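Local structure of general Secretion Pathway Protein (Vibrio vulnificus, 4G54) at residues Thr28-Gly33 against Leu80-His85; Glu148-Leu153 against Arg194-Leu199; Glu161-Lys164 against Phe168-Glu171. The protein probably binds peptidoglycan in the periplasm as part of the EpsAB fusion protein of the type II secretion system. All blocks are in the same frame, centred on the assembly; numbering follows the deposited sequence.

Interaction 1: Thr28-Gly33 against Leu80-His85; sequences TTRAQG and LLTLQH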
loop_
_atom_site.group_PDB
_atom_site.type_symbol
_atom_site.label_atom_id
_atom_site.label_comp_id
_atom_site.label_asym_id
_atom_site.label_seq_id
_atom_site.Cartn_x
_atom_site.Cartn_y
_atom_site.Cartn_z
ATOM N N THR A 28 2.961 15.545 -13.344
ATOM C CA THR A 28 1.746 16.273 -13.681
ATOM C C THR A 28 0.542 15.413 -14.040
ATOM O O THR A 28 -0.545 15.943 -14.262
ATOM C CB THR A 28 2.030 17.253 -14.864
ATOM O OG1 THR A 28 2.449 16.459 -15.973
ATOM C CG2 THR A 28 3.157 18.177 -14.491
ATOM N N THR A 29 0.709 14.091 -14.048
ATOM C CA THR A 29 -0.410 13.196 -14.264
ATOM C C THR A 29 -0.371 12.120 -13.243
ATOM O O THR A 29 0.718 11.787 -12.700
ATOM C CB THR A 29 -0.393 12.492 -15.633
ATOM O OG1 THR A 29 0.703 11.572 -15.697
ATOM C CG2 THR A 29 -0.243 13.488 -16.767
ATOM N N ARG A 30 -1.562 11.561 -13.008
ATOM C CA ARG A 30 -1.695 10.487 -12.021
ATOM C C ARG A 30 -0.864 9.283 -12.477
ATOM O O ARG A 30 -0.240 8.640 -11.667
ATOM C CB ARG A 30 -3.142 10.140 -11.800
ATOM C CG ARG A 30 -3.280 9.226 -10.547
ATOM C CD ARG A 30 -4.670 8.642 -10.273
ATOM N NE ARG A 30 -5.789 9.506 -10.609
ATOM C CZ ARG A 30 -6.331 10.379 -9.796
ATOM N NH1 ARG A 30 -5.896 10.506 -8.540
ATOM N NH2 ARG A 30 -7.369 11.147 -10.235
ATOM N N ALA A 31 -0.864 8.990 -13.774
ATOM C CA ALA A 31 -0.126 7.831 -14.267
ATOM C C ALA A 31 1.367 8.021 -14.004
ATOM O O ALA A 31 2.025 7.075 -13.614
ATOM C CB ALA A 31 -0.388 7.663 -15.768
ATOM N N GLN A 32 1.894 9.216 -14.177
ATOM C CA GLN A 32 3.283 9.487 -13.864
ATOM C C GLN A 32 3.570 9.238 -12.368
ATOM O O GLN A 32 4.570 8.561 -11.978
ATOM C CB GLN A 32 3.597 10.976 -14.187
ATOM C CG GLN A 32 4.991 11.255 -14.187
ATOM C CD GLN A 32 5.243 12.639 -14.656
ATOM O OE1 GLN A 32 4.289 13.390 -15.031
ATOM N NE2 GLN A 32 6.526 13.017 -14.650
ATOM N N GLY A 33 2.681 9.768 -11.516
ATOM C CA GLY A 33 2.818 9.508 -10.063
ATOM C C GLY A 33 2.751 8.068 -9.692
ATOM O O GLY A 33 3.482 7.620 -8.805
ATOM N N LEU A 80 -0.002 8.185 -3.089
ATOM C CA LEU A 80 0.246 9.313 -4.037
ATOM C C LEU A 80 -0.722 10.457 -3.659
ATOM O O LEU A 80 -1.952 10.179 -3.551
ATOM C CB LEU A 80 -0.034 8.850 -5.470
ATOM C CG LEU A 80 0.296 9.926 -6.552
ATOM C CD1 LEU A 80 1.864 10.079 -6.695
ATOM C CD2 LEU A 80 -0.306 9.408 -7.888
ATOM N N LEU A 81 -0.166 11.650 -3.383
ATOM C CA LEU A 81 -1.021 12.774 -2.965
ATOM C C LEU A 81 -1.345 13.577 -4.229
ATOM O O LEU A 81 -0.471 13.868 -5.043
ATOM C CB LEU A 81 -0.280 13.711 -1.988
ATOM C CG LEU A 81 0.222 13.006 -0.730
ATOM C CD1 LEU A 81 0.804 14.115 0.171
ATOM C CD2 LEU A 81 -0.879 12.230 -0.036
ATOM N N THR A 82 -2.590 14.015 -4.392
ATOM C CA THR A 82 -2.949 14.963 -5.448
ATOM C C THR A 82 -2.780 16.336 -4.848
ATOM O O THR A 82 -3.486 16.682 -3.840
ATOM C CB THR A 82 -4.417 14.734 -5.918
ATOM O OG1 THR A 82 -4.585 13.376 -6.420
ATOM C CG2 THR A 82 -4.780 15.739 -7.081
ATOM N N LEU A 83 -1.962 17.169 -5.498
ATOM C CA LEU A 83 -1.816 18.582 -5.056
ATOM C C LEU A 83 -2.619 19.471 -6.026
ATOM O O LEU A 83 -2.708 19.173 -7.228
ATOM C CB LEU A 83 -0.351 18.960 -5.019
ATOM C CG LEU A 83 0.557 18.076 -4.118
ATOM C CD1 LEU A 83 1.973 18.705 -4.039
ATOM C CD2 LEU A 83 -0.056 17.919 -2.741
ATOM N N GLN A 84 -3.261 20.518 -5.502
ATOM C CA GLN A 84 -4.099 21.367 -6.362
ATOM C C GLN A 84 -3.678 22.800 -6.027
ATOM O O GLN A 84 -3.458 23.123 -4.858
ATOM C CB GLN A 84 -5.648 21.104 -6.201
ATOM C CG GLN A 84 -6.047 19.688 -5.558
ATOM C CD GLN A 84 -7.413 19.001 -5.962
ATOM O OE1 GLN A 84 -8.182 19.527 -6.802
ATOM N NE2 GLN A 84 -7.693 17.779 -5.347
ATOM N N HIS A 85 -3.454 23.615 -7.065
ATOM C CA HIS A 85 -3.142 25.044 -6.874
ATOM C C HIS A 85 -3.648 25.826 -8.065
ATOM O O HIS A 85 -3.174 25.664 -9.207
ATOM C CB HIS A 85 -1.657 25.321 -6.634
ATOM C CG HIS A 85 -1.340 26.774 -6.462
ATOM N ND1 HIS A 85 -1.771 27.503 -5.368
ATOM C CD2 HIS A 85 -0.651 27.637 -7.251
ATOM C CE1 HIS A 85 -1.360 28.756 -5.495
ATOM N NE2 HIS A 85 -0.669 28.860 -6.622
#

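Interaction 2: Glu148-Leu153 against Arg194-Leu199; sequences EVLDQL and RTLARL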
loop_
_atom_site.group_PDB
_atom_site.type_symbol
_atom_site.label_atom_id
_atom_site.label_comp_id
_atom_site.label_asym_id
_atom_site.label_seq_id
_atom_site.Cartn_x
_atom_site.Cartn_y
_atom_site.Cartn_z
ATOM N N GLU A 148 -1.318 -20.553 2.678
ATOM C CA GLU A 148 0.014 -20.240 3.166
ATOM C C GLU A 148 0.226 -18.758 3.196
ATOM O O GLU A 148 0.868 -18.190 4.126
ATOM C CB GLU A 148 1.103 -20.871 2.249
ATOM C CG GLU A 148 0.881 -22.340 2.019
ATOM C CD GLU A 148 1.821 -22.950 0.950
ATOM O OE1 GLU A 148 2.514 -22.222 0.202
ATOM O OE2 GLU A 148 1.827 -24.201 0.876
ATOM N N VAL A 149 -0.268 -18.044 2.156
ATOM C CA VAL A 149 -0.170 -16.609 2.167
ATOM C C VAL A 149 -0.992 -15.884 3.265
ATOM O O VAL A 149 -0.466 -15.011 3.943
ATOM C CB VAL A 149 -0.663 -16.027 0.772
ATOM C CG1 VAL A 149 -0.766 -14.500 0.801
ATOM C CG2 VAL A 149 0.352 -16.461 -0.291
ATOM N N LEU A 150 -2.214 -16.397 3.530
ATOM C CA LEU A 150 -3.037 -15.959 4.683
ATOM C C LEU A 150 -2.255 -16.115 6.006
ATOM O O LEU A 150 -2.162 -15.147 6.791
ATOM C CB LEU A 150 -4.378 -16.777 4.686
ATOM C CG LEU A 150 -5.184 -16.373 5.890
ATOM C CD1 LEU A 150 -5.517 -14.904 6.026
ATOM C CD2 LEU A 150 -6.478 -17.253 5.894
ATOM N N ASP A 151 -1.614 -17.283 6.117
ATOM C CA ASP A 151 -0.905 -17.637 7.371
ATOM C C ASP A 151 0.244 -16.564 7.522
ATOM O O ASP A 151 0.435 -15.966 8.629
ATOM C CB ASP A 151 -0.439 -19.049 7.192
ATOM C CG ASP A 151 0.373 -19.622 8.399
ATOM O OD1 ASP A 151 0.088 -19.255 9.560
ATOM O OD2 ASP A 151 1.298 -20.438 8.079
ATOM N N GLN A 152 0.985 -16.301 6.453
ATOM C CA GLN A 152 2.098 -15.404 6.547
ATOM C C GLN A 152 1.634 -13.977 6.835
ATOM O O GLN A 152 2.297 -13.271 7.661
ATOM C CB GLN A 152 2.895 -15.413 5.208
ATOM C CG GLN A 152 3.540 -16.802 5.040
ATOM C CD GLN A 152 4.738 -17.070 6.024
ATOM O OE1 GLN A 152 5.399 -16.127 6.528
ATOM N NE2 GLN A 152 5.012 -18.391 6.307
ATOM N N LEU A 153 0.536 -13.526 6.187
ATOM C CA LEU A 153 0.081 -12.120 6.399
ATOM C C LEU A 153 -0.445 -11.962 7.824
ATOM O O LEU A 153 -0.231 -10.951 8.482
ATOM C CB LEU A 153 -1.082 -11.845 5.386
ATOM C CG LEU A 153 -0.598 -11.675 3.980
ATOM C CD1 LEU A 153 -1.840 -11.596 3.031
ATOM C CD2 LEU A 153 0.233 -10.402 3.838
ATOM N N ARG A 194 -14.349 -8.433 4.209
ATOM C CA ARG A 194 -13.961 -7.298 5.090
ATOM C C ARG A 194 -12.596 -7.654 5.793
ATOM O O ARG A 194 -11.721 -6.787 5.907
ATOM C CB ARG A 194 -15.024 -7.058 6.111
ATOM C CG ARG A 194 -14.705 -5.752 6.831
ATOM C CD ARG A 194 -15.730 -5.592 7.966
ATOM N NE ARG A 194 -15.524 -4.200 8.467
ATOM C CZ ARG A 194 -16.021 -3.723 9.612
ATOM N NH1 ARG A 194 -15.811 -2.416 9.932
ATOM N NH2 ARG A 194 -16.730 -4.464 10.408
ATOM N N THR A 195 -12.447 -8.927 6.173
ATOM C CA THR A 195 -11.289 -9.366 6.948
ATOM C C THR A 195 -10.056 -9.370 6.044
ATOM O O THR A 195 -8.999 -8.823 6.434
ATOM C CB THR A 195 -11.533 -10.767 7.428
ATOM O OG1 THR A 195 -12.697 -10.686 8.318
ATOM C CG2 THR A 195 -10.348 -11.338 8.231
ATOM N N LEU A 196 -10.160 -9.963 4.851
ATOM C CA LEU A 196 -8.960 -9.967 3.924
ATOM C C LEU A 196 -8.656 -8.550 3.380
ATOM O O LEU A 196 -7.448 -8.246 3.192
ATOM C CB LEU A 196 -9.212 -10.918 2.774
ATOM C CG LEU A 196 -9.164 -12.430 3.181
ATOM C CD1 LEU A 196 -9.534 -13.321 1.939
ATOM C CD2 LEU A 196 -7.753 -12.840 3.704
ATOM N N ALA A 197 -9.669 -7.668 3.216
ATOM C CA ALA A 197 -9.363 -6.335 2.741
ATOM C C ALA A 197 -8.586 -5.579 3.815
ATOM O O ALA A 197 -7.597 -4.925 3.439
ATOM C CB ALA A 197 -10.626 -5.556 2.356
ATOM N N ARG A 198 -9.023 -5.679 5.070
ATOM C CA ARG A 198 -8.266 -4.996 6.104
ATOM C C ARG A 198 -6.878 -5.564 6.272
ATOM O O ARG A 198 -5.933 -4.790 6.373
ATOM C CB ARG A 198 -9.046 -5.160 7.388
ATOM C CG ARG A 198 -8.437 -4.440 8.668
ATOM C CD ARG A 198 -8.483 -2.882 8.510
ATOM N NE ARG A 198 -9.903 -2.478 8.550
ATOM C CZ ARG A 198 -10.707 -2.431 9.620
ATOM N NH1 ARG A 198 -12.026 -2.160 9.504
ATOM N NH2 ARG A 198 -10.276 -2.695 10.848
ATOM N N LEU A 199 -6.752 -6.916 6.272
ATOM C CA LEU A 199 -5.445 -7.535 6.492
ATOM C C LEU A 199 -4.443 -7.079 5.419
ATOM O O LEU A 199 -3.297 -6.677 5.732
ATOM C CB LEU A 199 -5.615 -9.073 6.405
ATOM C CG LEU A 199 -4.302 -9.808 6.565
ATOM C CD1 LEU A 199 -3.688 -9.602 7.989
ATOM C CD2 LEU A 199 -4.661 -11.289 6.407
#

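Interaction 3: Glu161-Lys164 against Phe168-Glu171; sequences EPLK and FNAE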
loop_
_atom_site.group_PDB
_atom_site.type_symbol
_atom_site.label_atom_id
_atom_site.label_comp_id
_atom_site.label_asym_id
_atom_site.label_seq_id
_atom_site.Cartn_x
_atom_site.Cartn_y
_atom_site.Cartn_z
ATOM N N GLU A 161 4.197 -15.590 15.220
ATOM C CA GLU A 161 4.762 -16.625 14.306
ATOM C C GLU A 161 3.701 -17.273 13.464
ATOM O O GLU A 161 2.589 -17.523 13.925
ATOM C CB GLU A 161 5.465 -17.704 15.180
ATOM C CG GLU A 161 6.645 -17.106 15.982
ATOM C CD GLU A 161 7.743 -16.658 15.040
ATOM O OE1 GLU A 161 8.004 -17.394 14.069
ATOM O OE2 GLU A 161 8.317 -15.544 15.197
ATOM N N PRO A 162 4.029 -17.568 12.186
ATOM C CA PRO A 162 3.086 -18.331 11.372
ATOM C C PRO A 162 3.003 -19.784 11.743
ATOM O O PRO A 162 3.933 -20.289 12.461
ATOM C CB PRO A 162 3.645 -18.199 9.947
ATOM C CG PRO A 162 5.102 -17.910 10.120
ATOM C CD PRO A 162 5.246 -17.131 11.450
ATOM N N LEU A 163 1.886 -20.427 11.375
ATOM C CA LEU A 163 1.742 -21.843 11.612
ATOM C C LEU A 163 2.545 -22.674 10.616
ATOM O O LEU A 163 2.794 -23.891 10.943
ATOM C CB LEU A 163 0.259 -22.290 11.473
ATOM C CG LEU A 163 -0.647 -21.517 12.445
ATOM C CD1 LEU A 163 -2.019 -22.075 12.215
ATOM C CD2 LEU A 163 -0.259 -21.762 13.936
ATOM N N LYS A 164 2.939 -22.102 9.450
ATOM C CA LYS A 164 3.521 -22.923 8.319
ATOM C C LYS A 164 2.503 -23.976 7.898
ATOM O O LYS A 164 2.819 -25.173 7.776
ATOM C CB LYS A 164 4.894 -23.536 8.616
ATOM C CG LYS A 164 5.843 -22.358 8.986
ATOM C CD LYS A 164 7.305 -22.895 9.160
ATOM C CE LYS A 164 8.123 -21.940 10.058
ATOM N NZ LYS A 164 9.588 -22.421 10.222
ATOM N N PHE A 168 -6.312 -24.651 5.998
ATOM C CA PHE A 168 -7.024 -23.709 6.883
ATOM C C PHE A 168 -7.647 -24.633 7.938
ATOM O O PHE A 168 -8.739 -25.197 7.782
ATOM C CB PHE A 168 -8.079 -22.892 6.044
ATOM C CG PHE A 168 -8.684 -21.692 6.785
ATOM C CD1 PHE A 168 -9.091 -21.764 8.111
ATOM C CD2 PHE A 168 -8.880 -20.510 6.056
ATOM C CE1 PHE A 168 -9.667 -20.604 8.718
ATOM C CE2 PHE A 168 -9.408 -19.373 6.652
ATOM C CZ PHE A 168 -9.891 -19.405 7.969
ATOM N N ASN A 169 -6.938 -24.695 9.069
ATOM C CA ASN A 169 -7.320 -25.589 10.167
ATOM C C ASN A 169 -7.920 -24.875 11.352
ATOM O O ASN A 169 -8.140 -23.649 11.311
ATOM C CB ASN A 169 -6.089 -26.461 10.536
ATOM C CG ASN A 169 -4.902 -25.620 10.942
ATOM O OD1 ASN A 169 -5.042 -24.457 11.295
ATOM N ND2 ASN A 169 -3.700 -26.230 10.910
ATOM N N ALA A 170 -8.195 -25.571 12.442
ATOM C CA ALA A 170 -8.874 -24.958 13.581
ATOM C C ALA A 170 -8.018 -23.870 14.181
ATOM O O ALA A 170 -8.552 -22.824 14.607
ATOM C CB ALA A 170 -9.251 -26.074 14.627
ATOM N N GLU A 171 -6.702 -24.068 14.203
ATOM C CA GLU A 171 -5.843 -23.063 14.840
ATOM C C GLU A 171 -5.740 -21.820 13.954
ATOM O O GLU A 171 -5.791 -20.671 14.449
ATOM C CB GLU A 171 -4.479 -23.676 15.102
ATOM C CG GLU A 171 -3.636 -22.673 15.912
ATOM C CD GLU A 171 -2.310 -23.195 16.417
ATOM O OE1 GLU A 171 -1.894 -24.321 15.972
ATOM O OE2 GLU A 171 -1.683 -22.488 17.275
#

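Interaction 1: Thr28-Gly33 against Leu80-His85
Leu-80 on the strand reaches up to Gly-33 and Arg-30 in the first turn of helix 30-40. The apolar contact centres on this leucine. Both of its methyls lie on the Gly-33 backbone. CD1 is 3.5 Å from Gly-33 CA, an approach to bare backbone that is possible because Gly-33 has no side chain. CD2 is 3.8 Å from the same Gly-33 CA, and it also reaches Arg-30 O at 3.9 Å. This second methyl lies 4.0 Å from Arg-30 CG, so the aliphatic part of the arginine adds to the packing.

Polar groups meet two residues further along the strand, at Thr-82. Arg-30 starts with CG anti to its own N (chi1 -168°), and a bend at chi3 carries the guanidinium over to Thr-82. NH1 stops 3.8 Å from Thr-82 OG1, too far for a direct bond. Glu-125 joins the two instead: its OE2 forms a salt bridge with Arg-30 NH1 and a hydrogen bond with Thr-82 OG1. Thr-127 OG1 is a further partner of NH1.

Hydrogen bonds inside 28-33 shape the helix start. Thr-29 is the N-cap, and its OG1 accepts from Gln-32 N at 3.0 Å. Gln-32 OE1 in turn accepts from Thr-28 N, also at 3.0 Å, with the donor well above the carbonyl plane.

Strand 80-85 is an inner strand, bonded through its backbone to strands 125-131 and 88-97. A helix set with its first turn on a central antiparallel sheet is consistent with the papain-like (clan CA) fold of the C39-like domain.

Interaction 2: Glu148-Leu153 against Arg194-Leu199
Leu-150 and Leu-153 face Leu-196 and Leu-199 across two helices whose short segments cross at 57°. The axes come no closer than 11.7 Å. Leucine side chains therefore span most of the gap, and the side-chain contacts are all apolar.

The four leucines use two conformations, one of each kind on each helix. Leu-150 and Leu-199 have CG opposite their own N across the CA–CB bond (chi1 about 178° in both). Leu-153 and Leu-196 instead swing CG to the side opposite the carbonyl carbon.

The Leu-150 conformation matters because its CB does not point at the other helix. The bent chi2 of 57° turns CD1 toward that helix, where it touches two methyls: Leu-199 CD2 at 3.7 Å and Leu-196 CD2 at 3.8 Å. Leu-150 meets both of these side chains at about a right angle.

The CB of Leu-199 points toward helix 145-158, and the side chain uses both branches. CD2 touches both Leu-150 CD1 and Leu-153 CB, the latter at 3.8 Å. CD1 rests on the backbone, 3.7 Å from Leu-153 O. Leu-153 thus offers its CB and carbonyl, not its branch tips, to this partner. Leu-196 contributes one methyl at the other end of the contact.

All four side chains are buried. Helix 170-182 completes the packing, with Leu-172 against Leu-150 and Phe-179 against Leu-199. Together the three helices make the small hydrophobic core of a helical bundle, the form expected of a peptidoglycan-binding domain.

Interaction 3: Glu161-Lys164 against Phe168-Glu171
Leu-163 packs against Asn-169 and Glu-171 at the N-capped start of helix 170-182, where the loop between two helices of the peptidoglycan-binding domain runs into that helix. The contact is a local one, closing a short turn of chain over the N-terminal end of the helix. It lies at the surface and is made almost entirely by one leucine.

The second segment begins with Phe-168. Its CB points away from the loop, and its ring packs inward on Leu-150 of helix 145-158. The chain is thus fixed on its inner side just before the helix starts.

Asn-169 follows as the N-cap. CG stands between the backbone N and the carbonyl carbon (chi1 59°), which lets OD1 turn back over the helix end. There OD1 accepts a hydrogen bond from Leu-172 N. The same oxygen has Leu-163 CD1 at 4.0 Å, so the capping group also borders the apolar side chain of the loop.

Ala-170 opens the helix, and Glu-171 makes the larger part of the contact. Its extended chain passes the leucine obliquely. Both methyls of Leu-163 lie near Glu-171 CG, with CD1 4.1 Å from it. A negative charge in the first turn would probably be favourable with the helix dipole.

The loop side is held as well. Leu-163 N donates to Asp-151 OD1 on helix 145-158, and Leu-163 also touches Leu-172 and Arg-175. Leu-163 thus packs its side chain on the first turns of helix 170-182, while its backbone N is held by helix 145-158. Its CD2 methyl sits squarely over the flat face of the Glu-171 carboxylate, 3.5 Å from CD and 3.7 Å from both OE1 and OE2.

Interactions 1 and 2 are buried, while interaction 3 lies at the surface. Interaction 1 belongs to the C39-like part of the chain. Its centre is about 30 Å from that of interaction 2 and about 42 Å from that of interaction 3. Interactions 2 and 3 share the peptidoglycan-binding part, with centres about 12 Å apart. They touch directly: Asp-151 of helix 145-158 binds the loop 161-164, and Leu-150 packs on Phe-168. The chemistry follows position. Interaction 1 combines apolar packing with a salt bridge and hydrogen bonds through Glu-125. Interaction 2 is leucine against leucine. Interaction 3 sets one leucine against polar side chains.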